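Local coordinates for NAD-dependent aldehyde dehydrogenase (Sinorhizobium meliloti, PDB 3U4J) that catalyses the NAD-dependent oxidation of aldehydes and assembles as a tetramer, at the interface of chains A and B and the interface of chains A and C. Numbering follows the deposited sequence. Chains: chain A/B/C, NAD-dependent aldehyde dehydrogenase.

Two different subunit interfaces of the tetramer are sampled. Contacts 1 and 3 belong to the A–B interface, lie about 10 Å apart between the centres of their C-alpha atoms, and share A:Ile446 and B:Lys492; strand 489-497 of chain B runs through both. Contacts 2 and 4 are separate patches of the A–C interface, with centres about 39 Å apart; contact 2 lies about 30 Å from contact 1. Contact 4 lies about 14 Å from contact 1 and shares A:Ile456, so strand 453-456 faces both partners. Helix 439-448 serves contacts 1, 3 and 4, so one small region contributes to both interfaces.

Contact 1: the interface of chains A and B. Residues chain A 446, 453-456, 458, 461-462, 466-467; chain B 155-156, 492-496.
Backbone pairing carries this junction, where strand 453-456 of chain A runs parallel to strand 489-497 of chain B. A:Cys454 N donates to B:Gly493 O at 2.8 Å, nearly along the C=O axis. B:His495 then uses both its backbone groups: its N reaches A:Cys454 O at 3.1 Å from above the carbonyl plane, while its O accepts from A:Ile456 N in that carbonyl's plane. At one end B:Lys492, its chain bent at chi3 (-76°), brings NZ to A:Ile446 O at 2.9 Å.

Ring contacts centre on B:His495. A:Gly462 CA lies over one imidazole face and A:Leu466 CD2 over the other, 3.9 Å from the ring centroid, so the ring is held between them. Its ND1 meets a water at 2.7 Å in the ring plane; this water sits over the centre of the A:Trp455 indole and also contacts A:Cys454 O. The indole lies alongside B:His495, its rotation fixed by NE1 donating to A:Asp461 O at 2.8 Å.

Apolar packing completes the seam: A:Ile456 CB meets B:Val496 CG1 at 4.0 Å, the two side chains lying alongside each other, and A:Cys454 SG rests against B:Lys492 CG. The site extends a beta-sheet across the subunit boundary and joins chains A and B within the tetramer.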
# COMPACT_ATOMS: atom_id res chain seq x y z
N ILE A 446 -20.44 -15.02 -2.87
CA ILE A 446 -19.81 -14.20 -1.84
C ILE A 446 -19.58 -12.73 -2.27
O ILE A 446 -19.75 -11.81 -1.47
CB ILE A 446 -18.57 -14.94 -1.23
CG1 ILE A 446 -18.53 -14.77 0.30
CG2 ILE A 446 -17.26 -14.50 -1.84
CD1 ILE A 446 -19.72 -15.38 1.02
N ARG A 453 -18.01 -9.39 6.71
CA ARG A 453 -17.21 -10.50 7.23
C ARG A 453 -17.77 -11.76 6.57
O ARG A 453 -18.88 -12.21 6.91
CB ARG A 453 -17.33 -10.60 8.77
CG ARG A 453 -16.85 -9.35 9.51
CD ARG A 453 -17.08 -9.43 11.02
NE ARG A 453 -16.16 -10.39 11.68
CZ ARG A 453 -15.99 -10.44 13.01
NH1 ARG A 453 -16.61 -9.56 13.79
NH2 ARG A 453 -15.16 -11.33 13.56
N CYS A 454 -17.04 -12.28 5.58
CA CYS A 454 -17.55 -13.37 4.77
C CYS A 454 -16.67 -14.58 4.90
O CYS A 454 -15.47 -14.44 5.19
CB CYS A 454 -17.62 -12.92 3.31
SG CYS A 454 -19.00 -11.81 3.01
N TRP A 455 -17.27 -15.76 4.70
CA TRP A 455 -16.54 -17.01 4.78
C TRP A 455 -17.01 -17.90 3.62
O TRP A 455 -18.19 -17.88 3.26
CB TRP A 455 -16.85 -17.77 6.06
CG TRP A 455 -16.15 -17.34 7.26
CD1 TRP A 455 -15.05 -17.92 7.80
CD2 TRP A 455 -16.50 -16.24 8.10
NE1 TRP A 455 -14.68 -17.26 8.96
CE2 TRP A 455 -15.56 -16.22 9.16
CE3 TRP A 455 -17.51 -15.27 8.07
CZ2 TRP A 455 -15.59 -15.24 10.18
CZ3 TRP A 455 -17.55 -14.32 9.10
CH2 TRP A 455 -16.59 -14.32 10.13
N ILE A 456 -16.08 -18.66 3.06
CA ILE A 456 -16.45 -19.74 2.14
C ILE A 456 -16.06 -21.07 2.79
O ILE A 456 -14.91 -21.21 3.23
CB ILE A 456 -15.79 -19.58 0.71
CG1 ILE A 456 -16.46 -18.43 -0.05
CG2 ILE A 456 -15.94 -20.91 -0.12
CD1 ILE A 456 -15.80 -18.06 -1.36
N SER A 458 -16.62 -22.35 5.62
CA SER A 458 -16.13 -22.14 6.96
C SER A 458 -17.07 -21.15 7.64
O SER A 458 -17.99 -20.60 7.02
CB SER A 458 -14.68 -21.60 6.92
OG SER A 458 -14.56 -20.57 5.95
N ASP A 461 -14.48 -18.60 12.45
CA ASP A 461 -13.05 -18.50 12.70
C ASP A 461 -12.34 -17.56 11.71
O ASP A 461 -12.37 -17.76 10.49
CB ASP A 461 -12.41 -19.88 12.70
CG ASP A 461 -12.90 -20.76 13.85
OD1 ASP A 461 -13.43 -20.23 14.84
OD2 ASP A 461 -12.77 -21.98 13.75
N GLY A 462 -11.73 -16.50 12.27
CA GLY A 462 -11.03 -15.52 11.47
C GLY A 462 -9.60 -15.36 11.97
O GLY A 462 -9.14 -16.11 12.85
N LEU A 466 -6.84 -10.09 8.81
CA LEU A 466 -7.90 -9.55 7.98
C LEU A 466 -8.83 -8.59 8.73
O LEU A 466 -9.09 -8.81 9.93
CB LEU A 466 -8.75 -10.69 7.38
CG LEU A 466 -8.25 -11.20 6.03
CD1 LEU A 466 -7.03 -12.12 6.22
CD2 LEU A 466 -9.38 -11.95 5.27
N PRO A 467 -9.37 -7.56 8.02
CA PRO A 467 -10.30 -6.56 8.59
C PRO A 467 -11.68 -7.14 8.86
O PRO A 467 -12.12 -8.09 8.19
CB PRO A 467 -10.45 -5.53 7.47
CG PRO A 467 -10.16 -6.35 6.19
CD PRO A 467 -9.06 -7.27 6.60
N GLY B 155 -7.07 -15.73 2.17
CA GLY B 155 -7.77 -14.54 2.63
C GLY B 155 -7.92 -13.56 1.51
O GLY B 155 -6.97 -13.28 0.80
N LEU B 156 -9.12 -13.04 1.32
CA LEU B 156 -9.35 -12.01 0.33
C LEU B 156 -9.96 -10.79 1.03
O LEU B 156 -10.78 -10.94 1.93
CB LEU B 156 -10.32 -12.51 -0.75
CG LEU B 156 -9.90 -13.74 -1.58
CD1 LEU B 156 -11.05 -14.18 -2.47
CD2 LEU B 156 -8.60 -13.53 -2.43
N LYS B 492 -14.68 -5.93 2.13
CA LYS B 492 -15.28 -7.19 2.52
C LYS B 492 -14.14 -8.17 2.77
O LYS B 492 -13.35 -8.44 1.86
CB LYS B 492 -16.19 -7.69 1.40
CG LYS B 492 -16.70 -9.12 1.55
CD LYS B 492 -17.52 -9.50 0.29
CE LYS B 492 -18.91 -8.85 0.31
NZ LYS B 492 -19.59 -8.97 -1.03
N GLY B 493 -14.00 -8.63 4.02
CA GLY B 493 -12.95 -9.61 4.33
C GLY B 493 -13.50 -11.00 4.08
O GLY B 493 -14.57 -11.31 4.58
N VAL B 494 -12.79 -11.83 3.31
CA VAL B 494 -13.28 -13.20 3.05
C VAL B 494 -12.23 -14.22 3.48
O VAL B 494 -11.10 -14.22 2.96
CB VAL B 494 -13.64 -13.47 1.56
CG1 VAL B 494 -14.40 -14.82 1.42
CG2 VAL B 494 -14.50 -12.32 0.96
N HIS B 495 -12.59 -15.09 4.43
CA HIS B 495 -11.74 -16.24 4.75
C HIS B 495 -12.28 -17.37 3.92
O HIS B 495 -13.43 -17.83 4.14
CB HIS B 495 -11.78 -16.60 6.23
CG HIS B 495 -11.11 -15.57 7.11
ND1 HIS B 495 -11.74 -14.41 7.50
CD2 HIS B 495 -9.86 -15.53 7.64
CE1 HIS B 495 -10.91 -13.69 8.23
NE2 HIS B 495 -9.77 -14.35 8.35
N VAL B 496 -11.49 -17.78 2.93
CA VAL B 496 -11.90 -18.83 2.01
C VAL B 496 -11.20 -20.11 2.45
O VAL B 496 -9.96 -20.17 2.48
CB VAL B 496 -11.47 -18.52 0.55
CG1 VAL B 496 -11.96 -19.65 -0.38
CG2 VAL B 496 -11.98 -17.15 0.06
O HOH W 1 -14.21 -13.23 7.40

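Contact 2: the interface of chains A and C. Residues chain A 142-146, 156-157; chain C 142-145, 156-158.
The carbonyl oxygen of A:Val157 receives the hydroxyl OG1 of C:Thr145 at 2.7 Å, one short bond lying in the carbonyl plane. Its twin, A:Thr145 OG1 to C:Val157 O, is equally short but comes from above the plane. In both threonines OG1 occupies the crowded position between backbone N and carbonyl carbon (chi1 52° in A:Thr145), which turns the hydroxyl to the partner's strand 153-161. The two CG2 methyls meet at 3.7 Å as the threonines slide past each other.

Strands 143-146 pair antiparallel about A:Gln144 and C:Gln144. A:Gly143 N donates to C:Thr145 O at 2.9 Å on a lone pair, whereas A:Thr145 N approaches C:Gly143 O at 3.0 Å from well above the carbonyl plane.

Over this pairing, A:Gln144 sets CG anti to its carbonyl carbon (chi1 -64°), placing this methylene 3.5 Å from C:Glu142 CD, against the carboxylate; the side chains lie side by side, and a bend at chi2 turns the amide. The exchanged pair does the same. Beneath, A:Leu156 CD2 touches C:Leu156 CD2 at 3.9 Å, the side chains crossing at about a right angle, while C:Leu158 CD2 packs on A:Thr145 CB. This two-fold strand junction ties chains A and C together in the tetramer.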
# COMPACT_ATOMS: atom_id res chain seq x y z
N GLU A 142 2.61 3.80 8.37
CA GLU A 142 3.22 4.79 7.51
C GLU A 142 2.20 5.77 6.93
O GLU A 142 0.98 5.55 7.03
CB GLU A 142 4.00 4.06 6.38
CG GLU A 142 3.09 3.22 5.53
CD GLU A 142 3.83 2.25 4.59
OE1 GLU A 142 4.86 1.66 4.99
OE2 GLU A 142 3.36 2.09 3.45
N GLY A 143 2.72 6.84 6.35
CA GLY A 143 1.96 7.71 5.44
C GLY A 143 2.70 7.71 4.12
O GLY A 143 3.48 6.78 3.84
N GLN A 144 2.51 8.76 3.32
CA GLN A 144 3.06 8.79 1.98
C GLN A 144 3.86 10.04 1.72
O GLN A 144 3.59 11.10 2.32
CB GLN A 144 1.94 8.71 0.92
CG GLN A 144 1.12 7.40 0.92
CD GLN A 144 0.06 7.38 2.00
OE1 GLN A 144 -0.70 8.35 2.16
NE2 GLN A 144 0.00 6.28 2.78
N THR A 145 4.81 9.91 0.79
CA THR A 145 5.50 11.05 0.18
C THR A 145 5.07 11.17 -1.28
O THR A 145 4.82 10.18 -1.96
CB THR A 145 7.06 10.91 0.17
OG1 THR A 145 7.44 9.65 -0.42
CG2 THR A 145 7.63 10.98 1.56
N HIS A 146 4.98 12.41 -1.74
CA HIS A 146 4.67 12.68 -3.12
C HIS A 146 5.80 13.56 -3.62
O HIS A 146 5.86 14.75 -3.32
CB HIS A 146 3.30 13.36 -3.18
CG HIS A 146 2.19 12.49 -2.66
ND1 HIS A 146 1.50 11.60 -3.46
CD2 HIS A 146 1.68 12.33 -1.41
CE1 HIS A 146 0.60 10.95 -2.74
NE2 HIS A 146 0.67 11.39 -1.50
N LEU A 156 3.65 15.59 1.70
CA LEU A 156 3.75 14.63 2.78
C LEU A 156 2.35 14.34 3.27
O LEU A 156 1.50 15.24 3.35
CB LEU A 156 4.56 15.18 3.95
CG LEU A 156 5.97 15.71 3.67
CD1 LEU A 156 6.56 16.30 4.95
CD2 LEU A 156 6.89 14.62 3.10
N VAL A 157 2.09 13.08 3.54
CA VAL A 157 0.91 12.69 4.27
C VAL A 157 1.44 12.05 5.54
O VAL A 157 2.10 11.00 5.50
CB VAL A 157 0.02 11.75 3.47
CG1 VAL A 157 -1.23 11.41 4.27
CG2 VAL A 157 -0.36 12.40 2.12
N GLU C 142 4.03 7.20 -5.43
CA GLU C 142 4.31 7.68 -4.08
C GLU C 142 5.49 6.94 -3.42
O GLU C 142 5.95 5.91 -3.90
CB GLU C 142 3.03 7.58 -3.20
CG GLU C 142 2.50 6.15 -2.99
CD GLU C 142 1.09 6.10 -2.33
OE1 GLU C 142 0.21 6.93 -2.63
OE2 GLU C 142 0.86 5.21 -1.49
N GLY C 143 5.97 7.51 -2.32
CA GLY C 143 6.84 6.82 -1.38
C GLY C 143 6.13 6.83 -0.03
O GLY C 143 4.89 6.98 0.04
N GLN C 144 6.90 6.71 1.05
CA GLN C 144 6.32 6.60 2.40
C GLN C 144 6.91 7.64 3.34
O GLN C 144 8.08 8.05 3.17
CB GLN C 144 6.61 5.21 3.01
CG GLN C 144 5.91 4.02 2.28
CD GLN C 144 6.65 3.62 1.02
OE1 GLN C 144 7.87 3.37 1.05
NE2 GLN C 144 5.93 3.56 -0.11
N THR C 145 6.11 8.03 4.33
CA THR C 145 6.60 8.73 5.52
C THR C 145 6.51 7.79 6.73
O THR C 145 5.56 6.99 6.85
CB THR C 145 5.75 9.96 5.88
OG1 THR C 145 4.37 9.59 6.00
CG2 THR C 145 5.89 11.03 4.79
N LEU C 156 11.70 9.43 5.66
CA LEU C 156 11.11 9.60 4.33
C LEU C 156 11.65 8.51 3.42
O LEU C 156 12.83 8.18 3.49
CB LEU C 156 11.48 10.96 3.75
CG LEU C 156 11.18 12.24 4.57
CD1 LEU C 156 11.79 13.47 3.88
CD2 LEU C 156 9.70 12.46 4.82
N VAL C 157 10.79 7.93 2.60
CA VAL C 157 11.25 7.12 1.50
C VAL C 157 10.75 7.84 0.26
O VAL C 157 9.54 7.94 0.05
CB VAL C 157 10.71 5.66 1.53
CG1 VAL C 157 11.15 4.88 0.29
CG2 VAL C 157 11.14 4.91 2.80
N LEU C 158 11.67 8.35 -0.54
CA LEU C 158 11.33 9.09 -1.75
C LEU C 158 11.49 8.20 -2.98
O LEU C 158 12.48 7.48 -3.10
CB LEU C 158 12.24 10.32 -1.88
CG LEU C 158 12.13 11.27 -0.70
CD1 LEU C 158 13.20 12.37 -0.75
CD2 LEU C 158 10.73 11.87 -0.65

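Contact 3: the interface of chains A and B. Residues chain A 446-449, 451-452, 471, 478; chain B 160, 490-492.
At the apolar centre, the phenol ring of A:Tyr471 stacks on B:Gln490. The glutamine bends at chi2 (-81°) and slides past the tyrosine in the opposite direction, its amide within 4° of parallel to the ring and its CB 3.5 Å from A:Tyr471 CZ. The opposite ring face is covered by A:Ala451 N, over its centre.

Farther out, A:Tyr471 OH donates to B:Glu160 OE1 at 2.5 Å; ring and carboxylate stand almost perpendicular, and the hydroxyl comes from above the carboxylate plane. The other oxygen, OE2, turns its syn lone pair to B:Lys492 NZ in a 2.6 Å salt bridge within chain B. That NZ amino group, already bound to A:Ile446 O, also donates to A:Ile449 O at 2.7 Å and so bridges the end of helix 439-448. The neighbouring lysine would probably favour the charged form of the glutamate. An alanine in place of A:Tyr471 would remove ring and hydroxyl, and would probably leave B:Gln490 poorly packed and B:Glu160 less firmly oriented.

On the other flank, A:Arg478 grips B:Phe491 O side-on: NE donates at 2.8 Å on a lone pair and NH2 from above the carbonyl plane, the acceptor staying near the guanidinium plane. The patch fastens the start of strand 489-497 of chain B to chain A.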
# COMPACT_ATOMS: atom_id res chain seq x y z
N ILE A 446 -20.44 -15.02 -2.87
CA ILE A 446 -19.81 -14.20 -1.84
C ILE A 446 -19.58 -12.73 -2.27
O ILE A 446 -19.75 -11.81 -1.47
CB ILE A 446 -18.57 -14.94 -1.23
CG1 ILE A 446 -18.53 -14.77 0.30
CG2 ILE A 446 -17.26 -14.50 -1.84
CD1 ILE A 446 -19.72 -15.38 1.02
N ARG A 447 -19.26 -12.51 -3.55
CA ARG A 447 -19.15 -11.16 -4.10
C ARG A 447 -20.47 -10.41 -4.15
O ARG A 447 -20.47 -9.17 -4.12
CB ARG A 447 -18.57 -11.18 -5.52
CG ARG A 447 -17.11 -11.57 -5.55
CD ARG A 447 -16.65 -11.80 -6.98
NE ARG A 447 -16.11 -10.59 -7.60
CZ ARG A 447 -16.08 -10.36 -8.91
NH1 ARG A 447 -16.60 -11.23 -9.77
NH2 ARG A 447 -15.55 -9.24 -9.39
N ARG A 448 -21.58 -11.14 -4.22
CA ARG A 448 -22.90 -10.50 -4.32
C ARG A 448 -23.61 -10.30 -2.98
O ARG A 448 -24.60 -9.58 -2.92
CB ARG A 448 -23.79 -11.28 -5.29
CG ARG A 448 -23.37 -11.04 -6.74
CD ARG A 448 -23.81 -12.12 -7.71
NE ARG A 448 -23.11 -11.93 -8.99
CZ ARG A 448 -23.41 -12.61 -10.11
NH1 ARG A 448 -24.38 -13.54 -10.10
NH2 ARG A 448 -22.75 -12.37 -11.22
N ILE A 449 -23.13 -10.93 -1.92
CA ILE A 449 -23.78 -10.78 -0.60
C ILE A 449 -23.23 -9.51 0.08
O ILE A 449 -22.02 -9.30 0.13
CB ILE A 449 -23.60 -12.03 0.28
CG1 ILE A 449 -24.40 -13.18 -0.34
CG2 ILE A 449 -24.05 -11.76 1.73
CD1 ILE A 449 -24.10 -14.56 0.27
N ALA A 451 -22.28 -8.07 2.93
CA ALA A 451 -21.84 -8.29 4.31
C ALA A 451 -20.32 -8.14 4.36
O ALA A 451 -19.64 -8.48 3.39
CB ALA A 451 -22.24 -9.67 4.79
N GLY A 452 -19.81 -7.60 5.46
CA GLY A 452 -18.37 -7.27 5.59
C GLY A 452 -17.46 -8.40 6.00
O GLY A 452 -16.27 -8.38 5.69
N TYR A 471 -21.68 -4.06 6.73
CA TYR A 471 -22.36 -3.20 5.77
C TYR A 471 -23.66 -2.81 6.44
O TYR A 471 -24.02 -3.41 7.46
CB TYR A 471 -22.72 -4.02 4.52
CG TYR A 471 -21.61 -4.32 3.51
CD1 TYR A 471 -21.88 -4.22 2.13
CD2 TYR A 471 -20.33 -4.71 3.90
CE1 TYR A 471 -20.89 -4.51 1.18
CE2 TYR A 471 -19.32 -4.99 2.95
CZ TYR A 471 -19.62 -4.88 1.60
OH TYR A 471 -18.67 -5.15 0.66
N ARG A 478 -13.84 -0.12 9.97
CA ARG A 478 -13.24 -1.46 9.92
C ARG A 478 -12.19 -1.62 11.00
O ARG A 478 -11.41 -0.71 11.26
CB ARG A 478 -12.63 -1.72 8.56
CG ARG A 478 -13.68 -1.95 7.43
CD ARG A 478 -14.39 -3.31 7.60
NE ARG A 478 -15.33 -3.61 6.52
CZ ARG A 478 -16.60 -3.18 6.48
NH1 ARG A 478 -17.06 -2.36 7.43
NH2 ARG A 478 -17.39 -3.54 5.46
N GLU B 160 -15.50 -2.86 -2.68
CA GLU B 160 -16.79 -2.72 -3.38
C GLU B 160 -17.28 -1.30 -3.17
O GLU B 160 -16.87 -0.66 -2.21
CB GLU B 160 -17.83 -3.68 -2.80
CG GLU B 160 -17.48 -5.15 -2.97
CD GLU B 160 -18.52 -6.09 -2.37
OE1 GLU B 160 -19.48 -5.62 -1.70
OE2 GLU B 160 -18.35 -7.31 -2.57
N GLN B 490 -16.73 -0.01 0.41
CA GLN B 490 -16.87 -0.94 1.52
C GLN B 490 -15.80 -1.98 1.27
O GLN B 490 -15.51 -2.30 0.10
CB GLN B 490 -18.24 -1.64 1.48
CG GLN B 490 -19.46 -0.83 1.94
CD GLN B 490 -19.66 -0.77 3.47
OE1 GLN B 490 -20.72 -0.35 3.93
NE2 GLN B 490 -18.65 -1.14 4.24
N PHE B 491 -15.24 -2.51 2.35
CA PHE B 491 -14.26 -3.58 2.28
C PHE B 491 -14.83 -4.85 2.88
O PHE B 491 -15.42 -4.85 3.98
CB PHE B 491 -12.97 -3.15 2.96
CG PHE B 491 -12.33 -1.95 2.30
CD1 PHE B 491 -11.50 -2.12 1.19
CD2 PHE B 491 -12.58 -0.67 2.75
CE1 PHE B 491 -10.90 -1.02 0.57
CE2 PHE B 491 -11.98 0.45 2.14
CZ PHE B 491 -11.15 0.26 1.03
N LYS B 492 -14.68 -5.93 2.13
CA LYS B 492 -15.28 -7.19 2.52
C LYS B 492 -14.14 -8.17 2.77
O LYS B 492 -13.35 -8.44 1.86
CB LYS B 492 -16.19 -7.69 1.40
CG LYS B 492 -16.70 -9.12 1.55
CD LYS B 492 -17.52 -9.50 0.29
CE LYS B 492 -18.91 -8.85 0.31
NZ LYS B 492 -19.59 -8.97 -1.03

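Contact 4: the interface of chains A and C. Residues chain A 436-439, 442-443, 456-457; chain C 436-439, 442-443.
In this aldehyde dehydrogenase tetramer, chains A and C meet here by a short antiparallel bridge at A:Asn438 and C:Asn438, just where helix 439-448 begins in each. The first shell is a reciprocal pair of backbone bonds: C:Leu439 N donates to A:Thr437 O at 2.8 Å, and A:Leu439 N to C:Thr437 O at 2.8 Å. Both donors sit above the carbonyl planes.

The leucines cross at about a right angle. The backbone pairing sets A:Leu439 CA 3.8 Å from C:Leu439 CA; with CG anti to the backbone N (chi1 179° in A:Leu439), A:Leu439 CD1 meets C:Leu439 CD1 at 3.9 Å. C:Leu439 CD2 reaches farther into chain A, meeting A:Ile456 CG2 obliquely at 3.7 Å and approaching A:Asn457 OD1 tip to tip at 3.6 Å.

Behind these contacts, A:Asn457 ND2 donates to A:Ser436 O at 3.3 Å, the acceptor lying in the amide plane, which helps to set the amide's rotation. An alanine here would remove the amide and its bond to A:Ser436 O, and would probably leave the 436-438 turn less firmly held and C:Leu439 CD2 less well packed. A:Ser436 OG, in turn, accepts from A:Asn438 N at 3.1 Å and steadies the turn leading into the helix, as in chain C.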
# COMPACT_ATOMS: atom_id res chain seq x y z
N SER A 436 -19.98 -24.47 -0.80
CA SER A 436 -20.08 -24.98 -2.18
C SER A 436 -18.71 -25.45 -2.62
O SER A 436 -17.69 -24.92 -2.15
CB SER A 436 -20.61 -23.90 -3.13
OG SER A 436 -20.57 -24.36 -4.48
N THR A 437 -18.65 -26.46 -3.49
CA THR A 437 -17.36 -26.93 -4.03
C THR A 437 -17.14 -26.32 -5.42
O THR A 437 -16.14 -26.62 -6.09
CB THR A 437 -17.35 -28.47 -4.19
OG1 THR A 437 -18.61 -28.86 -4.76
CG2 THR A 437 -17.13 -29.15 -2.85
N ASN A 438 -18.06 -25.46 -5.86
CA ASN A 438 -18.05 -24.91 -7.21
C ASN A 438 -17.38 -23.54 -7.23
O ASN A 438 -17.84 -22.64 -6.54
CB ASN A 438 -19.51 -24.77 -7.71
CG ASN A 438 -19.61 -24.39 -9.19
OD1 ASN A 438 -20.06 -25.21 -10.03
ND2 ASN A 438 -19.25 -23.16 -9.53
N LEU A 439 -16.34 -23.38 -8.05
CA LEU A 439 -15.62 -22.10 -8.11
C LEU A 439 -16.54 -20.88 -8.35
O LEU A 439 -16.48 -19.90 -7.62
CB LEU A 439 -14.54 -22.12 -9.19
CG LEU A 439 -13.71 -20.84 -9.39
CD1 LEU A 439 -12.65 -20.71 -8.34
CD2 LEU A 439 -13.05 -20.92 -10.77
N ALA A 442 -19.42 -20.37 -5.45
CA ALA A 442 -18.82 -19.88 -4.19
C ALA A 442 -18.38 -18.42 -4.26
O ALA A 442 -18.81 -17.60 -3.44
CB ALA A 442 -17.66 -20.77 -3.73
N LEU A 443 -17.54 -18.10 -5.25
CA LEU A 443 -17.03 -16.73 -5.38
C LEU A 443 -18.05 -15.69 -5.85
O LEU A 443 -18.07 -14.56 -5.34
CB LEU A 443 -15.74 -16.68 -6.23
CG LEU A 443 -14.54 -17.32 -5.50
CD1 LEU A 443 -13.36 -17.49 -6.44
CD2 LEU A 443 -14.11 -16.47 -4.27
N ILE A 456 -16.08 -18.66 3.06
CA ILE A 456 -16.45 -19.74 2.14
C ILE A 456 -16.06 -21.07 2.79
O ILE A 456 -14.91 -21.21 3.23
CB ILE A 456 -15.79 -19.58 0.71
CG1 ILE A 456 -16.46 -18.43 -0.05
CG2 ILE A 456 -15.94 -20.91 -0.12
CD1 ILE A 456 -15.80 -18.06 -1.36
N ASN A 457 -17.00 -22.01 2.88
CA ASN A 457 -16.71 -23.35 3.43
C ASN A 457 -16.14 -23.31 4.85
O ASN A 457 -15.25 -24.11 5.23
CB ASN A 457 -15.79 -24.14 2.49
CG ASN A 457 -16.43 -24.41 1.13
OD1 ASN A 457 -15.74 -24.49 0.10
ND2 ASN A 457 -17.75 -24.56 1.12
N SER C 436 -11.21 -25.75 -14.58
CA SER C 436 -11.94 -26.60 -13.62
C SER C 436 -13.11 -25.82 -13.08
O SER C 436 -13.01 -24.61 -12.95
CB SER C 436 -11.03 -27.01 -12.46
OG SER C 436 -11.75 -27.77 -11.51
N THR C 437 -14.23 -26.47 -12.79
CA THR C 437 -15.35 -25.78 -12.11
C THR C 437 -15.29 -25.93 -10.58
O THR C 437 -16.18 -25.48 -9.88
CB THR C 437 -16.71 -26.35 -12.56
OG1 THR C 437 -16.68 -27.77 -12.41
CG2 THR C 437 -17.02 -25.98 -14.01
N ASN C 438 -14.25 -26.58 -10.08
CA ASN C 438 -14.11 -26.93 -8.67
C ASN C 438 -13.24 -25.86 -7.98
O ASN C 438 -12.10 -25.60 -8.40
CB ASN C 438 -13.44 -28.30 -8.58
CG ASN C 438 -13.40 -28.87 -7.17
OD1 ASN C 438 -14.02 -29.90 -6.90
ND2 ASN C 438 -12.64 -28.25 -6.29
N LEU C 439 -13.80 -25.25 -6.93
CA LEU C 439 -13.11 -24.18 -6.17
C LEU C 439 -11.72 -24.60 -5.70
O LEU C 439 -10.71 -23.91 -5.95
CB LEU C 439 -13.98 -23.80 -4.96
CG LEU C 439 -13.41 -22.73 -4.02
CD1 LEU C 439 -13.54 -21.32 -4.64
CD2 LEU C 439 -14.13 -22.83 -2.68
N ALA C 442 -9.18 -25.65 -8.71
CA ALA C 442 -8.70 -24.51 -9.50
C ALA C 442 -7.70 -23.66 -8.71
O ALA C 442 -6.60 -23.34 -9.20
CB ALA C 442 -9.88 -23.66 -9.94
N LEU C 443 -8.09 -23.27 -7.49
CA LEU C 443 -7.25 -22.39 -6.67
C LEU C 443 -5.99 -23.04 -6.14
O LEU C 443 -4.89 -22.48 -6.25
CB LEU C 443 -8.06 -21.80 -5.52
CG LEU C 443 -9.10 -20.79 -6.03
CD1 LEU C 443 -9.88 -20.24 -4.84
CD2 LEU C 443 -8.41 -19.66 -6.85